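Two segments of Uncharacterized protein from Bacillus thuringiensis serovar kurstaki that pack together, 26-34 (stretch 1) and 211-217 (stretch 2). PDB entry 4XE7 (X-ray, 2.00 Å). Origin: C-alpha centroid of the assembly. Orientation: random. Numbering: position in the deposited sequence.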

ATOM      1  N   PHE A  26      -0.044  -9.661   6.449  1.00 21.06           N
ATOM      2  CA  PHE A  26      -0.250 -10.892   7.213  1.00 18.14           C
ATOM      3  C   PHE A  26       0.932 -11.177   8.112  1.00 18.16           C
ATOM      4  O   PHE A  26       1.986 -10.551   7.991  1.00 20.88           O
ATOM      5  CB  PHE A  26      -0.502 -12.086   6.280  1.00 19.27           C
ATOM      6  CG  PHE A  26       0.673 -12.440   5.408  1.00 19.33           C
ATOM      7  CD1 PHE A  26       1.503 -13.506   5.728  1.00 31.62           C
ATOM      8  CD2 PHE A  26       0.951 -11.701   4.269  1.00 21.22           C
ATOM      9  CE1 PHE A  26       2.596 -13.841   4.921  1.00 20.87           C
ATOM     10  CE2 PHE A  26       2.047 -12.027   3.462  1.00 20.57           C
ATOM     11  CZ  PHE A  26       2.860 -13.096   3.790  1.00 23.66           C
ATOM     12  N   LEU A  27       0.763 -12.118   9.031  1.00 23.86           N
ATOM     13  CA  LEU A  27       1.878 -12.515   9.877  1.00 19.87           C
ATOM     14  C   LEU A  27       2.594 -13.694   9.236  1.00 20.26           C
ATOM     15  O   LEU A  27       1.985 -14.717   8.920  1.00 19.25           O
ATOM     16  CB  LEU A  27       1.404 -12.850  11.288  1.00 19.89           C
ATOM     17  CG  LEU A  27       0.839 -11.629  12.029  1.00 30.16           C
ATOM     18  CD1 LEU A  27       0.317 -12.011  13.416  1.00 31.99           C
ATOM     19  CD2 LEU A  27       1.920 -10.524  12.139  1.00 21.59           C
ATOM     20  N   ASN A  28       3.893 -13.535   9.005  1.00 19.02           N
ATOM     21  CA  ASN A  28       4.629 -14.578   8.322  1.00 21.75           C
ATOM     22  C   ASN A  28       5.136 -15.578   9.358  1.00 18.82           C
ATOM     23  O   ASN A  28       4.666 -15.585  10.503  1.00 17.99           O
ATOM     24  CB  ASN A  28       5.761 -13.987   7.470  1.00 26.11           C
ATOM     25  CG  ASN A  28       6.776 -13.187   8.291  1.00 27.08           C
ATOM     26  OD1 ASN A  28       6.890 -13.349   9.510  1.00 21.26           O
ATOM     27  ND2 ASN A  28       7.535 -12.327   7.606  1.00 23.32           N
ATOM     28  N   GLU A  29       6.081 -16.434   8.988  1.00 24.69           N
ATOM     29  CA  GLU A  29       6.480 -17.472   9.939  1.00 27.66           C
ATOM     30  C   GLU A  29       7.335 -16.944  11.100  1.00 25.20           C
ATOM     31  O   GLU A  29       7.391 -17.553  12.162  1.00 21.27           O
ATOM     32  CB  GLU A  29       7.189 -18.601   9.207  1.00 26.54           C
ATOM     33  CG  GLU A  29       6.221 -19.390   8.339  1.00 28.48           C
ATOM     34  CD  GLU A  29       6.915 -20.426   7.498  1.00 44.06           C
ATOM     35  OE1 GLU A  29       7.610 -20.033   6.533  1.00 46.73           O
ATOM     36  OE2 GLU A  29       6.764 -21.626   7.810  1.00 46.58           O
ATOM     37  N   LYS A  30       7.979 -15.797  10.934  1.00 25.99           N
ATOM     38  CA  LYS A  30       8.710 -15.231  12.067  1.00 24.87           C
ATOM     39  C   LYS A  30       7.779 -14.355  12.919  1.00 26.51           C
ATOM     40  O   LYS A  30       8.216 -13.700  13.852  1.00 24.65           O
ATOM     41  CB  LYS A  30       9.928 -14.450  11.580  1.00 26.87           C
ATOM     42  CG  LYS A  30      10.748 -15.226  10.556  1.00 31.72           C
ATOM     43  CD  LYS A  30      12.247 -15.132  10.754  1.00 47.60           C
ATOM     44  CE  LYS A  30      12.873 -14.130   9.808  1.00 54.25           C
ATOM     45  NZ  LYS A  30      12.357 -12.763  10.079  1.00 59.90           N
ATOM     46  N   GLY A  31       6.487 -14.363  12.592  1.00 20.28           N
ATOM     47  CA  GLY A  31       5.504 -13.577  13.333  1.00 21.60           C
ATOM     48  C   GLY A  31       5.587 -12.082  13.075  1.00 22.12           C
ATOM     49  O   GLY A  31       5.070 -11.278  13.865  1.00 23.95           O
ATOM     50  N   ASN A  32       6.254 -11.699  11.983  1.00 20.57           N
ATOM     51  CA  ASN A  32       6.312 -10.295  11.579  1.00 22.54           C
ATOM     52  C   ASN A  32       5.235  -9.980  10.555  1.00 26.43           C
ATOM     53  O   ASN A  32       4.727 -10.888   9.876  1.00 21.63           O
ATOM     54  CB  ASN A  32       7.682  -9.939  10.999  1.00 17.59           C
ATOM     55  CG  ASN A  32       8.790 -10.026  12.027  1.00 26.75           C
ATOM     56  OD1 ASN A  32       8.588  -9.718  13.205  1.00 23.50           O
ATOM     57  ND2 ASN A  32       9.976 -10.438  11.583  1.00 27.20           N
ATOM     58  N   ILE A  33       4.896  -8.697  10.437  1.00 17.93           N
ATOM     59  CA  ILE A  33       3.917  -8.260   9.442  1.00 21.44           C
ATOM     60  C   ILE A  33       4.570  -8.212   8.073  1.00 23.26           C
ATOM     61  O   ILE A  33       5.573  -7.542   7.901  1.00 22.72           O
ATOM     62  CB  ILE A  33       3.327  -6.868   9.784  1.00 19.45           C
ATOM     63  CG1 ILE A  33       2.668  -6.924  11.164  1.00 22.46           C
ATOM     64  CG2 ILE A  33       2.312  -6.422   8.696  1.00 21.90           C
ATOM     65  CD1 ILE A  33       2.102  -5.619  11.641  1.00 23.52           C
ATOM     66  N   GLU A  34       3.997  -8.939   7.118  1.00 20.57           N
ATOM     67  CA  GLU A  34       4.465  -8.955   5.736  1.00 24.79           C
ATOM     68  C   GLU A  34       3.348  -8.439   4.814  1.00 28.70           C
ATOM     69  O   GLU A  34       2.189  -8.814   4.967  1.00 21.92           O
ATOM     70  CB  GLU A  34       4.898 -10.378   5.350  1.00 19.84           C
ATOM     71  CG  GLU A  34       5.618 -10.491   4.032  1.00 27.93           C
ATOM     72  CD  GLU A  34       6.418 -11.786   3.915  1.00 29.69           C
ATOM     73  OE1 GLU A  34       7.079 -12.166   4.903  1.00 27.99           O
ATOM     74  OE2 GLU A  34       6.363 -12.438   2.851  1.00 30.57           O
ATOM     75  N   PHE A 211      -0.039   0.662  16.999  1.00 27.91           N
ATOM     76  CA  PHE A 211       0.495  -0.670  17.301  1.00 24.93           C
ATOM     77  C   PHE A 211       1.257  -1.294  16.142  1.00 21.23           C
ATOM     78  O   PHE A 211       1.017  -0.977  14.970  1.00 25.48           O
ATOM     79  CB  PHE A 211      -0.644  -1.596  17.746  1.00 27.16           C
ATOM     80  CG  PHE A 211      -1.352  -1.117  18.986  1.00 28.08           C
ATOM     81  CD1 PHE A 211      -0.841  -1.395  20.243  1.00 34.57           C
ATOM     82  CD2 PHE A 211      -2.516  -0.376  18.897  1.00 40.19           C
ATOM     83  CE1 PHE A 211      -1.485  -0.949  21.392  1.00 40.17           C
ATOM     84  CE2 PHE A 211      -3.166   0.074  20.049  1.00 41.54           C
ATOM     85  CZ  PHE A 211      -2.646  -0.211  21.292  1.00 38.53           C
ATOM     86  N   ASP A 212       2.194  -2.172  16.482  1.00 22.59           N
ATOM     87  CA  ASP A 212       2.917  -2.978  15.496  1.00 23.58           C
ATOM     88  C   ASP A 212       2.888  -4.432  16.002  1.00 23.72           C
ATOM     89  O   ASP A 212       2.548  -4.673  17.164  1.00 24.94           O
ATOM     90  CB  ASP A 212       4.352  -2.450  15.317  1.00 22.21           C
ATOM     91  CG  ASP A 212       5.068  -3.030  14.099  1.00 39.08           C
ATOM     92  OD1 ASP A 212       4.448  -3.768  13.310  1.00 31.88           O
ATOM     93  OD2 ASP A 212       6.272  -2.717  13.917  1.00 45.83           O
ATOM     94  N   ILE A 213       3.196  -5.396  15.136  1.00 17.99           N
ATOM     95  CA  ILE A 213       3.330  -6.785  15.568  1.00 24.43           C
ATOM     96  C   ILE A 213       4.732  -7.259  15.201  1.00 27.73           C
ATOM     97  O   ILE A 213       5.096  -7.297  14.026  1.00 28.37           O
ATOM     98  CB  ILE A 213       2.281  -7.712  14.922  1.00 24.04           C
ATOM     99  CG1 ILE A 213       0.864  -7.157  15.104  1.00 28.22           C
ATOM    100  CG2 ILE A 213       2.396  -9.140  15.482  1.00 23.78           C
ATOM    101  CD1 ILE A 213      -0.215  -7.990  14.363  1.00 19.61           C
ATOM    102  N   VAL A 214       5.531  -7.590  16.206  1.00 25.39           N
ATOM    103  CA  VAL A 214       6.918  -7.985  15.957  1.00 28.58           C
ATOM    104  C   VAL A 214       7.202  -9.336  16.608  1.00 29.96           C
ATOM    105  O   VAL A 214       7.132  -9.479  17.824  1.00 24.88           O
ATOM    106  CB  VAL A 214       7.915  -6.901  16.474  1.00 28.32           C
ATOM    107  CG1 VAL A 214       9.386  -7.285  16.184  1.00 23.42           C
ATOM    108  CG2 VAL A 214       7.586  -5.547  15.839  1.00 27.40           C
ATOM    109  N   ASN A 215       7.517 -10.325  15.779  1.00 22.63           N
ATOM    110  CA  ASN A 215       7.800 -11.677  16.251  1.00 22.12           C
ATOM    111  C   ASN A 215       6.678 -12.179  17.151  1.00 25.37           C
ATOM    112  O   ASN A 215       6.926 -12.611  18.268  1.00 27.86           O
ATOM    113  CB  ASN A 215       9.152 -11.740  16.991  1.00 27.32           C
ATOM    114  CG  ASN A 215      10.338 -11.427  16.079  1.00 22.74           C
ATOM    115  OD1 ASN A 215      11.154 -10.573  16.385  1.00 31.42           O
ATOM    116  ND2 ASN A 215      10.419 -12.118  14.949  1.00 22.58           N
ATOM    117  N   GLY A 216       5.442 -12.091  16.661  1.00 28.32           N
ATOM    118  CA  GLY A 216       4.281 -12.538  17.413  1.00 26.09           C
ATOM    119  C   GLY A 216       3.762 -11.617  18.514  1.00 24.79           C
ATOM    120  O   GLY A 216       2.710 -11.878  19.088  1.00 25.23           O
ATOM    121  N   GLU A 217       4.475 -10.538  18.823  1.00 27.12           N
ATOM    122  CA  GLU A 217       4.039  -9.678  19.926  1.00 25.35           C
ATOM    123  C   GLU A 217       3.438  -8.361  19.454  1.00 25.43           C
ATOM    124  O   GLU A 217       4.023  -7.663  18.634  1.00 23.51           O
ATOM    125  CB  GLU A 217       5.202  -9.382  20.882  1.00 28.15           C
ATOM    126  CG  GLU A 217       5.732 -10.600  21.603  1.00 42.39           C
ATOM    127  CD  GLU A 217       4.846 -11.061  22.755  1.00 36.94           C
ATOM    128  OE1 GLU A 217       3.920 -10.318  23.152  1.00 28.13           O
ATOM    129  OE2 GLU A 217       5.096 -12.172  23.273  1.00 33.53           O
TER
HETATM  130  O   HOH W   1       6.587  -6.857  11.874  1.00 26.53           O

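Two hairpin-like turns meet here, far apart in sequence, and the contact combines a polar grip at the turns with a small apolar patch beside it. In stretch 1, the strand ending at L27 and the one starting at I33 are joined by a type I turn from N28 to G31; the backbone pairs F26 with E34 in both directions. Stretch 2 folds over a type I' turn from V214 to E217, closed by V214 N to E217 O and E217 N to V214 O. The closest CA atoms across the contact are those of G31 and N215, 4.2 Å apart.

F26 stays out of reach, so the contact opens with L27, which points toward stretch 2 and brings its CD2 to 3.6 Å from CG2 of I213. N28 touches nothing across the gap, yet it organizes the loop that does: its OD1 accepts from N32 N at 3.0 Å and, weakly, from K30 N at 3.0 Å, while its ND2 donates to E34 OE1 at 2.7 Å.

K30 contributes mainly through its backbone. Its carbonyl O accepts a hydrogen bond from N215 ND2 at 2.9 Å, and N215 CA approaches the same oxygen at 3.2 Å in a nearly straight CA-H...O contact. One residue thus meets one carbonyl with both its amide group and its alpha carbon.

G31 is where the fit is tightest. Its O takes a nearly linear hydrogen bond from G216 N at 2.9 Å, and an ideal CB on G31 would lie 2.5 Å from that same G216 N, a clash. Positive phi favours glycine here as well, so conformation and packing make the same demand.

N32 starts sideways, but its end reaches across: OD1 accepts from N215 N at 2.9 Å. N215 therefore donates from backbone and side chain to two different residues of stretch 1, although its CA-to-CB bond points away overall.

I33 returns to apolar packing. It points toward stretch 2, with CG1 3.9 Å from CB of I213, so I213 meets both L27 and I33, and it is the residue of either stretch most covered by the other. I33 CD1 also lies 3.4 Å from D212 OD1, an oxygen already occupied by I213 N at 2.7 Å. Beside the two backbones, water 1 accepts from I33 N at 2.9 Å and donates to I213 O at 2.7 Å, bridging two polar groups that do not meet directly.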